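Local coordinates for protein formimidoylglutamase (Bacillus subtilis, PDB 3M1R) that catalyses the manganese-dependent hydrolysis of N-formimidoyl-L-glutamate to L-glutamate and formamide, a step in histidine degradation, at residues 215-219 with 220-224; 296-300 with 301-305; 227-230 with 231-235; 174-178 with 179-183; 45-48 with 49-52. All coordinates share one frame; numbering follows the deposited sequence.

How the interactions relate
Interactions 1 and 3 share helix 222-234. Their centres are about 15 Å apart, and Lys220 NZ meets Glu228 OE2 at 2.7 Å in a salt bridge. Interaction 4 comes within about 7 Å of interaction 3 at the nearest atoms, whereas interactions 2 and 3 lie on opposite sides of the chain's centre, about 32 Å apart between centres. In this crystal calcium occupies the two-metal site. The side chains of Ser51 in interaction 5, Leu175 in interaction 4 and Ile217 in interaction 1 stand about 10, 11 and 13 Å from a calcium ion. Interaction 2 forms the start of helix 300-318; the side chain of Thr301 is about 8 Å from that of Asp247, a metal ligand.

Interaction 1 of 5, residues 215-219 with 220-224; sequences DMIRE and KGLIP
Two backbone hydrogen bonds tie the end of helix 214-220 to the turn that follows. Lys220 N donates to Met216 O at 2.9 Å, an ordinary helical bond. The next one, from Gly221 N to Ile217 O, is short at 2.6 Å but bent to 133°, and the donor sits above the carbonyl plane instead of on a lone pair. That distortion marks the place where the chain leaves the helix. Gly221 has a positive phi of 93°, and at its backbone angles a beta carbon would press against the preceding carbonyl oxygen, which is why the residue with no side chain suits the position.

The apolar part of the contact bridges this turn. Ile217 CG2 lies 3.9 Å from Leu222 CB and 4.2 Å from Leu222 CD1, so a single methyl branch covers the base of the leucine. In Leu222, CG points opposite the backbone N (chi1 -176°), and its branched end continues into the interior, where it touches Leu265 of a loop and Ala273 of helix 267-278. A branched aliphatic residue on each side of the turn fits this buried junction.

The charged side chains look outward. Lys220 runs its CB past Met216 O at 3.3 Å, then bends repeatedly to bring NZ into a salt bridge with Glu228, while Arg218 pairs with Glu269.

A glycine with positive phi thus ends helix 214-220 and is at the same time the N-cap residue of helix 222-234, within the alpha/beta fold of the arginase family, following edge strand 210-213.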
loop_
_atom_site.group_PDB
_atom_site.type_symbol
_atom_site.label_atom_id
_atom_site.label_comp_id
_atom_site.label_asym_id
_atom_site.label_seq_id
_atom_site.Cartn_x
_atom_site.Cartn_y
_atom_site.Cartn_z
ATOM N N ASP D 215 -26.372 11.019 18.599
ATOM C CA ASP D 215 -26.560 11.063 20.043
ATOM C C ASP D 215 -27.939 10.513 20.379
ATOM O O ASP D 215 -28.086 9.671 21.273
ATOM C CB ASP D 215 -26.426 12.502 20.564
ATOM C CG ASP D 215 -25.707 12.584 21.917
ATOM O OD1 ASP D 215 -24.462 12.715 21.916
ATOM O OD2 ASP D 215 -26.379 12.538 22.975
HETATM N N MSE D 216 -28.948 10.993 19.653
HETATM C CA MSE D 216 -30.331 10.556 19.853
HETATM C C MSE D 216 -30.475 9.078 19.523
HETATM O O MSE D 216 -31.125 8.331 20.253
HETATM C CB MSE D 216 -31.285 11.376 18.981
HETATM C CG MSE D 216 -31.422 12.840 19.405
HETATM SE SE MSE D 216 -32.079 13.991 17.969
HETATM C CE MSE D 216 -33.767 13.075 17.619
ATOM N N ILE D 217 -29.854 8.667 18.420
ATOM C CA ILE D 217 -29.931 7.294 17.939
ATOM C C ILE D 217 -29.285 6.356 18.952
ATOM O O ILE D 217 -29.753 5.246 19.163
ATOM C CB ILE D 217 -29.251 7.164 16.557
ATOM C CG1 ILE D 217 -30.117 7.821 15.489
ATOM C CG2 ILE D 217 -29.001 5.721 16.189
ATOM C CD1 ILE D 217 -29.401 8.049 14.192
ATOM N N ARG D 218 -28.216 6.812 19.591
ATOM C CA ARG D 218 -27.497 5.972 20.538
ATOM C C ARG D 218 -28.257 5.767 21.840
ATOM O O ARG D 218 -28.187 4.696 22.438
ATOM C CB ARG D 218 -26.104 6.534 20.812
ATOM C CG ARG D 218 -25.107 6.216 19.709
ATOM C CD ARG D 218 -24.444 4.867 19.925
ATOM N NE ARG D 218 -23.727 4.404 18.737
ATOM C CZ ARG D 218 -24.294 3.666 17.788
ATOM N NH1 ARG D 218 -25.577 3.325 17.894
ATOM N NH2 ARG D 218 -23.595 3.278 16.734
ATOM N N GLU D 219 -28.984 6.780 22.289
ATOM C CA GLU D 219 -29.763 6.598 23.500
ATOM C C GLU D 219 -31.093 5.903 23.230
ATOM O O GLU D 219 -31.545 5.106 24.041
ATOM C CB GLU D 219 -29.970 7.913 24.256
ATOM C CG GLU D 219 -30.445 9.073 23.412
ATOM C CD GLU D 219 -30.583 10.356 24.221
ATOM O OE1 GLU D 219 -31.704 10.605 24.722
ATOM O OE2 GLU D 219 -29.576 11.104 24.360
ATOM N N LYS D 220 -31.700 6.187 22.083
ATOM C CA LYS D 220 -33.032 5.670 21.769
ATOM C C LYS D 220 -32.962 4.375 20.945
ATOM O O LYS D 220 -33.867 3.541 21.005
ATOM C CB LYS D 220 -33.852 6.746 21.042
ATOM C CG LYS D 220 -35.256 6.340 20.643
ATOM C CD LYS D 220 -36.280 6.690 21.717
ATOM C CE LYS D 220 -36.488 8.194 21.842
ATOM N NZ LYS D 220 -37.098 8.782 20.618
ATOM N N GLY D 221 -31.876 4.201 20.194
ATOM C CA GLY D 221 -31.723 3.038 19.333
ATOM C C GLY D 221 -32.212 3.327 17.927
ATOM O O GLY D 221 -33.246 3.972 17.746
ATOM N N LEU D 222 -31.477 2.855 16.922
ATOM C CA LEU D 222 -31.835 3.160 15.536
ATOM C C LEU D 222 -33.248 2.690 15.125
ATOM O O LEU D 222 -34.043 3.475 14.606
ATOM C CB LEU D 222 -30.767 2.637 14.557
ATOM C CG LEU D 222 -31.022 3.004 13.092
ATOM C CD1 LEU D 222 -31.335 4.492 12.944
ATOM C CD2 LEU D 222 -29.859 2.591 12.195
ATOM N N ILE D 223 -33.557 1.414 15.337
ATOM C CA ILE D 223 -34.859 0.909 14.917
ATOM C C ILE D 223 -36.033 1.578 15.662
ATOM O O ILE D 223 -37.019 1.967 15.036
ATOM C CB ILE D 223 -34.973 -0.622 15.020
ATOM C CG1 ILE D 223 -33.911 -1.311 14.154
ATOM C CG2 ILE D 223 -36.373 -1.051 14.601
ATOM C CD1 ILE D 223 -34.240 -1.327 12.694
ATOM N N PRO D 224 -35.941 1.705 16.994
ATOM C CA PRO D 224 -36.983 2.480 17.686
ATOM C C PRO D 224 -37.067 3.932 17.193
ATOM O O PRO D 224 -38.155 4.480 17.065
ATOM C CB PRO D 224 -36.543 2.427 19.154
ATOM C CG PRO D 224 -35.779 1.153 19.258
ATOM C CD PRO D 224 -35.025 1.050 17.945
#

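Interaction 2 of 5, residues 296-300 with 301-305; sequences DFRDM and TSRAA
Asp299 turns its CG into the space between its own N and carbonyl carbon (chi1 63°), while Arg303 places CG opposite its carbonyl carbon and then runs extended to NE, which brings carboxylate and guanidinium together. Arg303 NE donates to Asp299 OD1 at 2.7 Å, a salt bridge made at the guanidinium edge, with the two planes 78° apart. The backbone also joins this pair, Arg303 N to Asp299 O at 2.8 Å.

This is the N-terminal end of a helix. Asp299 is the N-cap residue, yet its side chain makes no capping bond; Asp296 instead holds Thr301 in the first turn with both oxygens. Thr301 N reaches the syn lone pair of Asp296 OD2 at 2.6 Å, and Thr301 OG1 donates to Asp296 OD1, also at 2.6 Å but from above the carboxylate plane. A short acid suits here, serving backbone and hydroxyl at once. Water bridges Asp296 OD2 and Ser302 OG, 2.7 Å from each.

Arg298 and Arg303 donate to backbone oxygens of a neighbouring subunit, at Pro255 and Ile260. Segment 296-305 leads from the loop after strand 283-289 into helix 300-318, whose first turn packs through Ser302 and Arg303 on helix 60-69.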
loop_
_atom_site.group_PDB
_atom_site.type_symbol
_atom_site.label_atom_id
_atom_site.label_comp_id
_atom_site.label_asym_id
_atom_site.label_seq_id
_atom_site.Cartn_x
_atom_site.Cartn_y
_atom_site.Cartn_z
ATOM N N ASP D 296 -10.391 2.707 -0.103
ATOM C CA ASP D 296 -10.880 1.607 0.753
ATOM C C ASP D 296 -9.761 0.674 1.220
ATOM O O ASP D 296 -8.705 0.591 0.596
ATOM C CB ASP D 296 -11.948 0.785 0.020
ATOM C CG ASP D 296 -12.966 0.113 0.975
ATOM O OD1 ASP D 296 -12.925 0.364 2.210
ATOM O OD2 ASP D 296 -13.841 -0.643 0.464
ATOM N N PHE D 297 -9.989 -0.040 2.315
ATOM C CA PHE D 297 -9.119 -1.160 2.615
ATOM C C PHE D 297 -9.702 -2.418 1.995
ATOM O O PHE D 297 -10.816 -2.809 2.322
ATOM C CB PHE D 297 -8.897 -1.368 4.108
ATOM C CG PHE D 297 -7.960 -2.494 4.392
ATOM C CD1 PHE D 297 -8.446 -3.772 4.661
ATOM C CD2 PHE D 297 -6.593 -2.301 4.311
ATOM C CE1 PHE D 297 -7.573 -4.825 4.886
ATOM C CE2 PHE D 297 -5.706 -3.355 4.543
ATOM C CZ PHE D 297 -6.203 -4.620 4.837
ATOM N N ARG D 298 -8.913 -3.078 1.152
ATOM C CA ARG D 298 -9.414 -4.119 0.278
ATOM C C ARG D 298 -10.665 -3.538 -0.360
ATOM O O ARG D 298 -10.600 -2.440 -0.925
ATOM C CB ARG D 298 -9.666 -5.425 1.046
ATOM C CG ARG D 298 -8.359 -6.057 1.591
ATOM C CD ARG D 298 -8.634 -7.253 2.485
ATOM N NE ARG D 298 -9.271 -8.346 1.748
ATOM C CZ ARG D 298 -9.658 -9.493 2.308
ATOM N NH1 ARG D 298 -9.486 -9.685 3.605
ATOM N NH2 ARG D 298 -10.206 -10.454 1.570
ATOM N N ASP D 299 -11.800 -4.226 -0.254
ATOM C CA ASP D 299 -13.061 -3.648 -0.734
ATOM C C ASP D 299 -14.148 -3.700 0.346
ATOM O O ASP D 299 -15.325 -3.857 0.040
ATOM C CB ASP D 299 -13.552 -4.342 -2.014
ATOM C CG ASP D 299 -13.883 -5.831 -1.804
ATOM O OD1 ASP D 299 -13.418 -6.426 -0.806
ATOM O OD2 ASP D 299 -14.606 -6.419 -2.647
HETATM N N MSE D 300 -13.724 -3.549 1.594
HETATM C CA MSE D 300 -14.594 -3.626 2.761
HETATM C C MSE D 300 -15.838 -2.799 2.630
HETATM O O MSE D 300 -16.900 -3.225 3.058
HETATM C CB MSE D 300 -13.886 -3.102 3.997
HETATM C CG MSE D 300 -12.998 -4.113 4.704
HETATM SE SE MSE D 300 -12.053 -3.236 6.193
HETATM C CE MSE D 300 -13.610 -2.623 7.209
ATOM N N THR D 301 -15.688 -1.588 2.102
ATOM C CA THR D 301 -16.788 -0.650 2.060
ATOM C C THR D 301 -17.725 -0.982 0.904
ATOM O O THR D 301 -18.922 -0.779 1.007
ATOM C CB THR D 301 -16.300 0.824 2.013
ATOM O OG1 THR D 301 -15.322 1.037 3.050
ATOM C CG2 THR D 301 -17.482 1.758 2.257
ATOM N N SER D 302 -17.184 -1.530 -0.178
ATOM C CA SER D 302 -18.025 -2.020 -1.257
ATOM C C SER D 302 -18.763 -3.291 -0.797
ATOM O O SER D 302 -19.906 -3.499 -1.185
ATOM C CB SER D 302 -17.214 -2.258 -2.541
ATOM O OG SER D 302 -16.697 -1.031 -3.053
ATOM N N ARG D 303 -18.132 -4.127 0.037
ATOM C CA ARG D 303 -18.833 -5.314 0.567
ATOM C C ARG D 303 -19.978 -4.883 1.490
ATOM O O ARG D 303 -21.083 -5.427 1.404
ATOM C CB ARG D 303 -17.894 -6.281 1.312
ATOM C CG ARG D 303 -16.922 -7.055 0.417
ATOM C CD ARG D 303 -15.836 -7.788 1.204
ATOM N NE ARG D 303 -14.892 -8.450 0.304
ATOM C CZ ARG D 303 -14.778 -9.772 0.174
ATOM N NH1 ARG D 303 -13.914 -10.289 -0.681
ATOM N NH2 ARG D 303 -15.516 -10.589 0.911
ATOM N N ALA D 304 -19.697 -3.919 2.373
ATOM C CA ALA D 304 -20.711 -3.342 3.258
ATOM C C ALA D 304 -21.892 -2.817 2.447
ATOM O O ALA D 304 -23.054 -3.034 2.800
ATOM C CB ALA D 304 -20.119 -2.228 4.082
ATOM N N ALA D 305 -21.584 -2.131 1.353
ATOM C CA ALA D 305 -22.610 -1.611 0.450
ATOM C C ALA D 305 -23.418 -2.752 -0.198
ATOM O O ALA D 305 -24.650 -2.699 -0.272
ATOM C CB ALA D 305 -21.973 -0.715 -0.621
HETATM O O HOH W 1 -14.173 -0.794 -2.251
#

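Interaction 3 of 5, residues 227-230 with 231-235; sequences KEIL and PVVQD
Ile229 O is approached by two amide groups, and both bonds are weak: Val232 N at 3.3 Å with a bent angle of 122°, and Val233 N at 3.4 Å. The weakening goes with the kink at Pro231: neither Pro231 N, which has no hydrogen, nor Val232 N makes the regular helical bond to the turn before. One residue on, regular bonding returns, with Gln234 N donating to Leu230 O at 2.8 Å and a nearly straight angle of 172°.

The proline ring crowds its predecessor. Leu230 CB lies 3.3 Å from Pro231 CD, tighter than usual van der Waals contact. Helix 222-234 is thus kinked at Pro231, and covers one face of the parallel sheet near the edge strand 210-213. Ile229 and Val233 face that sheet. Ile229 CG1 approaches Val233 CG2 loosely at 4.4 Å, and both residues touch Asn210 and Ile187, where compact branched side chains suit the strand surface. Leu230 touches Ile150 and Val233 touches Ala148, both on strand 147-152.

Leu230 and Gln234 meet obliquely, CG to CG at 3.8 Å. In Gln234, CG is opposite the carbonyl carbon (chi1 -66°), which lays the methylene against Leu230 O at 3.2 Å, and the chain, bent at chi2, then crosses the leucine. The aliphatic part of the glutamine thus partners Leu230, and the glutamine side chain touches Gln280 and Pro281.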
loop_
_atom_site.group_PDB
_atom_site.type_symbol
_atom_site.label_atom_id
_atom_site.label_comp_id
_atom_site.label_asym_id
_atom_site.label_seq_id
_atom_site.Cartn_x
_atom_site.Cartn_y
_atom_site.Cartn_z
ATOM N N LYS D 227 -39.188 3.817 14.074
ATOM C CA LYS D 227 -40.596 3.530 14.340
ATOM C C LYS D 227 -41.293 4.776 14.862
ATOM O O LYS D 227 -42.454 5.029 14.558
ATOM C CB LYS D 227 -40.744 2.376 15.336
ATOM C CG LYS D 227 -40.501 1.016 14.726
ATOM C CD LYS D 227 -40.213 -0.011 15.792
ATOM C CE LYS D 227 -40.143 -1.413 15.200
ATOM N NZ LYS D 227 -39.988 -2.451 16.260
ATOM N N GLU D 228 -40.558 5.558 15.638
ATOM C CA GLU D 228 -41.085 6.777 16.225
ATOM C C GLU D 228 -41.408 7.824 15.154
ATOM O O GLU D 228 -42.378 8.560 15.281
ATOM C CB GLU D 228 -40.076 7.329 17.239
ATOM C CG GLU D 228 -40.642 8.318 18.250
ATOM C CD GLU D 228 -39.803 8.410 19.520
ATOM O OE1 GLU D 228 -39.675 9.522 20.072
ATOM O OE2 GLU D 228 -39.273 7.370 19.968
ATOM N N ILE D 229 -40.613 7.879 14.090
ATOM C CA ILE D 229 -40.776 8.934 13.092
ATOM C C ILE D 229 -41.404 8.505 11.762
ATOM O O ILE D 229 -42.099 9.293 11.122
ATOM C CB ILE D 229 -39.421 9.615 12.773
ATOM C CG1 ILE D 229 -39.652 10.935 12.040
ATOM C CG2 ILE D 229 -38.539 8.685 11.951
ATOM C CD1 ILE D 229 -40.711 11.795 12.674
ATOM N N LEU D 230 -41.146 7.276 11.324
ATOM C CA LEU D 230 -41.581 6.880 9.987
ATOM C C LEU D 230 -43.113 6.913 9.803
ATOM O O LEU D 230 -43.610 7.440 8.799
ATOM C CB LEU D 230 -40.999 5.523 9.590
ATOM C CG LEU D 230 -41.276 5.116 8.142
ATOM C CD1 LEU D 230 -40.786 6.192 7.197
ATOM C CD2 LEU D 230 -40.624 3.782 7.809
ATOM N N PRO D 231 -43.867 6.350 10.766
ATOM C CA PRO D 231 -45.332 6.345 10.667
ATOM C C PRO D 231 -45.913 7.724 10.417
ATOM O O PRO D 231 -46.846 7.859 9.624
ATOM C CB PRO D 231 -45.762 5.839 12.039
ATOM C CG PRO D 231 -44.680 4.883 12.407
ATOM C CD PRO D 231 -43.405 5.538 11.908
ATOM N N VAL D 232 -45.382 8.738 11.088
ATOM C CA VAL D 232 -45.910 10.085 10.921
ATOM C C VAL D 232 -45.705 10.549 9.485
ATOM O O VAL D 232 -46.584 11.155 8.878
ATOM C CB VAL D 232 -45.213 11.079 11.854
ATOM C CG1 VAL D 232 -45.986 12.390 11.890
ATOM C CG2 VAL D 232 -45.083 10.490 13.245
ATOM N N VAL D 233 -44.531 10.246 8.945
ATOM C CA VAL D 233 -44.160 10.706 7.617
ATOM C C VAL D 233 -44.897 9.963 6.502
ATOM O O VAL D 233 -45.320 10.574 5.512
ATOM C CB VAL D 233 -42.638 10.611 7.421
ATOM C CG1 VAL D 233 -42.273 10.867 5.970
ATOM C CG2 VAL D 233 -41.935 11.612 8.343
ATOM N N GLN D 234 -45.041 8.646 6.671
ATOM C CA GLN D 234 -45.795 7.802 5.741
ATOM C C GLN D 234 -47.222 8.296 5.552
ATOM O O GLN D 234 -47.818 8.106 4.487
ATOM C CB GLN D 234 -45.847 6.354 6.239
ATOM C CG GLN D 234 -44.509 5.637 6.266
ATOM C CD GLN D 234 -44.570 4.258 5.629
ATOM O OE1 GLN D 234 -44.395 3.247 6.306
ATOM N NE2 GLN D 234 -44.818 4.212 4.319
ATOM N N ASP D 235 -47.764 8.916 6.600
ATOM C CA ASP D 235 -49.148 9.375 6.610
ATOM C C ASP D 235 -49.320 10.621 5.753
ATOM O O ASP D 235 -50.440 10.981 5.386
ATOM C CB ASP D 235 -49.608 9.669 8.044
ATOM C CG ASP D 235 -50.055 8.417 8.795
ATOM O OD1 ASP D 235 -50.104 7.324 8.185
ATOM O OD2 ASP D 235 -50.366 8.529 10.003
#

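Interaction 4 of 5, residues 174-178 with 179-183; sequences RLLDE and EIIEG
Ile180 can be followed outward against the turn of helix it has just left. Its CB lies 3.9 Å from Leu175 CD2, and the branch CG2 is closer to that same methyl, at 3.8 Å, so the leucine tip fits against the fork of the isoleucine as the two side chains pass at an angle. The other branch carries on alongside Glu178, both chains pointing the same way. CG1 passes Glu178 CB at 4.1 Å, and the terminal CD1 stands 3.5 Å from Glu178 OE1. CD1 also comes to 3.9 Å from Leu175 CD2, so both branches touch the leucine methyl, and the beta-branched residue suits the place.

This pairing of Leu175 with Ile180 is the hydrophobic contact expected of a Schellman motif. Glu179 takes positive phi (66°), and two backbone bonds run back into the last turn of helix 171-178: Ile180 N donates to Leu175 O at 3.1 Å, and Glu179 N to Leu176 O at 3.1 Å, the latter from well above the carbonyl plane. Leu176 O has a further partner, a water that also donates to Ile181 O, 2.7 Å from each, linking the helix end to the segment leading to strand 186-191.

On the inner side Leu176 CD1 lies near Ile181 CG1, and Ile181 itself packs on Ile137 of helix 133-141. Ile180 rests on the same helix, at Tyr134, Lys138 and Ala141. Glu178 is drawn that way too: OE1 hydrogen-bonds Tyr134 OH, while OE2 forms a salt bridge with Arg174, whose guanidinium makes a cation-pi contact with the tyrosine.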
loop_
_atom_site.group_PDB
_atom_site.type_symbol
_atom_site.label_atom_id
_atom_site.label_comp_id
_atom_site.label_asym_id
_atom_site.label_seq_id
_atom_site.Cartn_x
_atom_site.Cartn_y
_atom_site.Cartn_z
ATOM N N ARG D 174 -30.994 21.839 -3.003
ATOM C CA ARG D 174 -31.616 21.933 -4.309
ATOM C C ARG D 174 -33.019 21.346 -4.258
ATOM O O ARG D 174 -33.960 21.952 -4.761
ATOM C CB ARG D 174 -30.772 21.230 -5.371
ATOM C CG ARG D 174 -29.766 22.148 -6.051
ATOM C CD ARG D 174 -29.022 21.441 -7.176
ATOM N NE ARG D 174 -28.483 22.399 -8.138
ATOM C CZ ARG D 174 -29.174 22.897 -9.161
ATOM N NH1 ARG D 174 -30.435 22.527 -9.358
ATOM N NH2 ARG D 174 -28.604 23.765 -9.987
ATOM N N LEU D 175 -33.158 20.174 -3.640
ATOM C CA LEU D 175 -34.465 19.541 -3.523
ATOM C C LEU D 175 -35.433 20.421 -2.723
ATOM O O LEU D 175 -36.514 20.728 -3.202
ATOM C CB LEU D 175 -34.345 18.136 -2.915
ATOM C CG LEU D 175 -33.646 17.095 -3.787
ATOM C CD1 LEU D 175 -33.072 15.968 -2.945
ATOM C CD2 LEU D 175 -34.573 16.545 -4.860
ATOM N N LEU D 176 -35.040 20.834 -1.517
ATOM C CA LEU D 176 -35.896 21.690 -0.682
ATOM C C LEU D 176 -36.269 23.023 -1.347
ATOM O O LEU D 176 -37.452 23.396 -1.415
ATOM C CB LEU D 176 -35.235 21.966 0.669
ATOM C CG LEU D 176 -35.581 21.046 1.837
ATOM C CD1 LEU D 176 -36.628 20.043 1.433
ATOM C CD2 LEU D 176 -34.359 20.344 2.336
ATOM N N ASP D 177 -35.261 23.736 -1.840
ATOM C CA ASP D 177 -35.489 25.038 -2.462
ATOM C C ASP D 177 -36.470 24.940 -3.631
ATOM O O ASP D 177 -37.340 25.796 -3.794
ATOM C CB ASP D 177 -34.166 25.667 -2.920
ATOM C CG ASP D 177 -33.363 26.267 -1.764
ATOM O OD1 ASP D 177 -33.932 26.439 -0.665
ATOM O OD2 ASP D 177 -32.167 26.587 -1.959
ATOM N N GLU D 178 -36.336 23.884 -4.428
ATOM C CA GLU D 178 -37.119 23.760 -5.650
ATOM C C GLU D 178 -38.476 23.108 -5.390
ATOM O O GLU D 178 -39.301 22.980 -6.296
ATOM C CB GLU D 178 -36.322 22.999 -6.709
ATOM C CG GLU D 178 -35.060 23.738 -7.132
ATOM C CD GLU D 178 -34.182 22.934 -8.070
ATOM O OE1 GLU D 178 -34.687 21.968 -8.681
ATOM O OE2 GLU D 178 -32.985 23.276 -8.197
ATOM N N GLU D 179 -38.686 22.704 -4.139
ATOM C CA GLU D 179 -39.934 22.096 -3.684
ATOM C C GLU D 179 -40.214 20.739 -4.315
ATOM O O GLU D 179 -41.368 20.355 -4.493
ATOM C CB GLU D 179 -41.104 23.038 -3.928
ATOM C CG GLU D 179 -40.865 24.432 -3.412
ATOM C CD GLU D 179 -42.105 25.278 -3.491
ATOM O OE1 GLU D 179 -42.128 26.218 -4.313
ATOM O OE2 GLU D 179 -43.057 24.991 -2.735
ATOM N N ILE D 180 -39.154 20.007 -4.637
ATOM C CA ILE D 180 -39.304 18.679 -5.210
ATOM C C ILE D 180 -39.810 17.730 -4.130
ATOM O O ILE D 180 -40.682 16.901 -4.376
ATOM C CB ILE D 180 -37.985 18.192 -5.834
ATOM C CG1 ILE D 180 -37.585 19.132 -6.977
ATOM C CG2 ILE D 180 -38.118 16.756 -6.333
ATOM C CD1 ILE D 180 -36.145 18.975 -7.455
ATOM N N ILE D 181 -39.265 17.866 -2.928
ATOM C CA ILE D 181 -39.815 17.194 -1.762
ATOM C C ILE D 181 -40.001 18.238 -0.688
ATOM O O ILE D 181 -39.491 19.349 -0.805
ATOM C CB ILE D 181 -38.887 16.100 -1.212
ATOM C CG1 ILE D 181 -37.578 16.717 -0.717
ATOM C CG2 ILE D 181 -38.681 14.984 -2.247
ATOM C CD1 ILE D 181 -36.630 15.708 -0.069
ATOM N N GLU D 182 -40.735 17.889 0.357
ATOM C CA GLU D 182 -40.966 18.827 1.447
ATOM C C GLU D 182 -40.042 18.507 2.609
ATOM O O GLU D 182 -39.715 17.348 2.849
ATOM C CB GLU D 182 -42.433 18.796 1.898
ATOM C CG GLU D 182 -43.363 19.682 1.080
ATOM C CD GLU D 182 -44.816 19.547 1.504
ATOM O OE1 GLU D 182 -45.067 19.007 2.603
ATOM O OE2 GLU D 182 -45.707 19.975 0.739
ATOM N N GLY D 183 -39.621 19.542 3.326
ATOM C CA GLY D 183 -38.720 19.383 4.453
ATOM C C GLY D 183 -39.190 18.403 5.515
ATOM O O GLY D 183 -38.398 17.604 6.032
HETATM O O HOH W 2 -39.447 21.999 -0.242
#

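Interaction 5 of 5, residues 45-48 with 49-52; sequences VPLS and KSSI
Ser48 and Ser51 meet through peptide groups, the flat units that matter in this turn. The carbonyl of Ser48 receives Ser51 N in a weak hydrogen bond of 3.4 Å that closes a type I beta turn, with Lys49 and Ser50 at the two corners. Ser51 also brings its side chain up to that oxygen, CB at 3.3 Å and OG at 3.2 Å from Ser48 O.

Ser50 OG sits against the fork of Leu47, 3.7 Å from both CG and CD2. With chi1 at 38°, OG is held between the backbone N and carbonyl carbon of Ser50, and its polar needs are met by Asp129 and Ser131. Asp129 also binds Ser51 OG. Small hydroxyl residues suit these buried places, since one carboxylate can grip two of them next to Asn130, a metal ligand here. Lys49 instead stretches out to Ser51 O of a neighbouring subunit and to Val97 O in its own chain.

Just upstream, an inverse gamma turn centred on Pro46 follows strand 39-45. The loop leading on to helix 60-69 packs on helix 100-117 through Leu47 and Ser50, and Leu47 is joined by its backbone to Asp129, just past the adjacent strand 121-127.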
loop_
_atom_site.group_PDB
_atom_site.type_symbol
_atom_site.label_atom_id
_atom_site.label_comp_id
_atom_site.label_asym_id
_atom_site.label_seq_id
_atom_site.Cartn_x
_atom_site.Cartn_y
_atom_site.Cartn_z
ATOM N N VAL D 45 -24.560 4.725 -11.462
ATOM C CA VAL D 45 -24.432 6.165 -11.728
ATOM C C VAL D 45 -23.027 6.604 -11.306
ATOM O O VAL D 45 -22.837 7.110 -10.202
ATOM C CB VAL D 45 -25.458 6.988 -10.930
ATOM C CG1 VAL D 45 -25.355 8.494 -11.276
ATOM C CG2 VAL D 45 -26.871 6.469 -11.159
ATOM N N PRO D 46 -22.036 6.382 -12.178
ATOM C CA PRO D 46 -20.622 6.591 -11.864
ATOM C C PRO D 46 -20.187 8.060 -11.941
ATOM O O PRO D 46 -19.261 8.365 -12.691
ATOM C CB PRO D 46 -19.897 5.790 -12.955
ATOM C CG PRO D 46 -20.962 5.382 -13.960
ATOM C CD PRO D 46 -22.238 6.024 -13.588
ATOM N N LEU D 47 -20.841 8.942 -11.193
ATOM C CA LEU D 47 -20.465 10.355 -11.151
ATOM C C LEU D 47 -19.697 10.655 -9.871
ATOM O O LEU D 47 -20.165 10.355 -8.770
ATOM C CB LEU D 47 -21.710 11.244 -11.233
ATOM C CG LEU D 47 -21.558 12.770 -11.171
ATOM C CD1 LEU D 47 -21.011 13.326 -12.467
ATOM C CD2 LEU D 47 -22.882 13.420 -10.881
ATOM N N SER D 48 -18.519 11.251 -10.007
ATOM C CA SER D 48 -17.760 11.629 -8.830
ATOM C C SER D 48 -16.988 12.928 -9.010
ATOM O O SER D 48 -16.279 13.357 -8.101
ATOM C CB SER D 48 -16.810 10.497 -8.405
ATOM O OG SER D 48 -15.923 10.142 -9.454
ATOM N N LYS D 49 -17.117 13.560 -10.170
ATOM C CA LYS D 49 -16.371 14.796 -10.413
ATOM C C LYS D 49 -17.034 16.011 -9.768
ATOM O O LYS D 49 -16.432 17.083 -9.684
ATOM C CB LYS D 49 -16.113 15.013 -11.909
ATOM C CG LYS D 49 -14.808 14.375 -12.371
ATOM C CD LYS D 49 -14.696 14.311 -13.885
ATOM C CE LYS D 49 -13.486 13.492 -14.297
ATOM N NZ LYS D 49 -13.446 13.206 -15.760
ATOM N N SER D 50 -18.263 15.829 -9.296
ATOM C CA SER D 50 -18.992 16.883 -8.587
ATOM C C SER D 50 -18.513 17.008 -7.144
ATOM O O SER D 50 -18.749 18.023 -6.479
ATOM C CB SER D 50 -20.495 16.606 -8.617
ATOM O OG SER D 50 -20.736 15.220 -8.477
ATOM N N SER D 51 -17.820 15.973 -6.679
ATOM C CA SER D 51 -17.279 15.954 -5.325
ATOM C C SER D 51 -16.375 17.149 -5.030
ATOM O O SER D 51 -15.485 17.495 -5.813
ATOM C CB SER D 51 -16.524 14.643 -5.050
ATOM O OG SER D 51 -17.390 13.522 -5.072
ATOM N N ILE D 52 -16.641 17.781 -3.894
ATOM C CA ILE D 52 -15.747 18.766 -3.310
ATOM C C ILE D 52 -14.358 18.129 -3.195
ATOM O O ILE D 52 -13.399 18.579 -3.827
ATOM C CB ILE D 52 -16.283 19.214 -1.923
ATOM C CG1 ILE D 52 -17.627 19.940 -2.097
ATOM C CG2 ILE D 52 -15.265 20.082 -1.209
ATOM C CD1 ILE D 52 -18.523 19.971 -0.860
#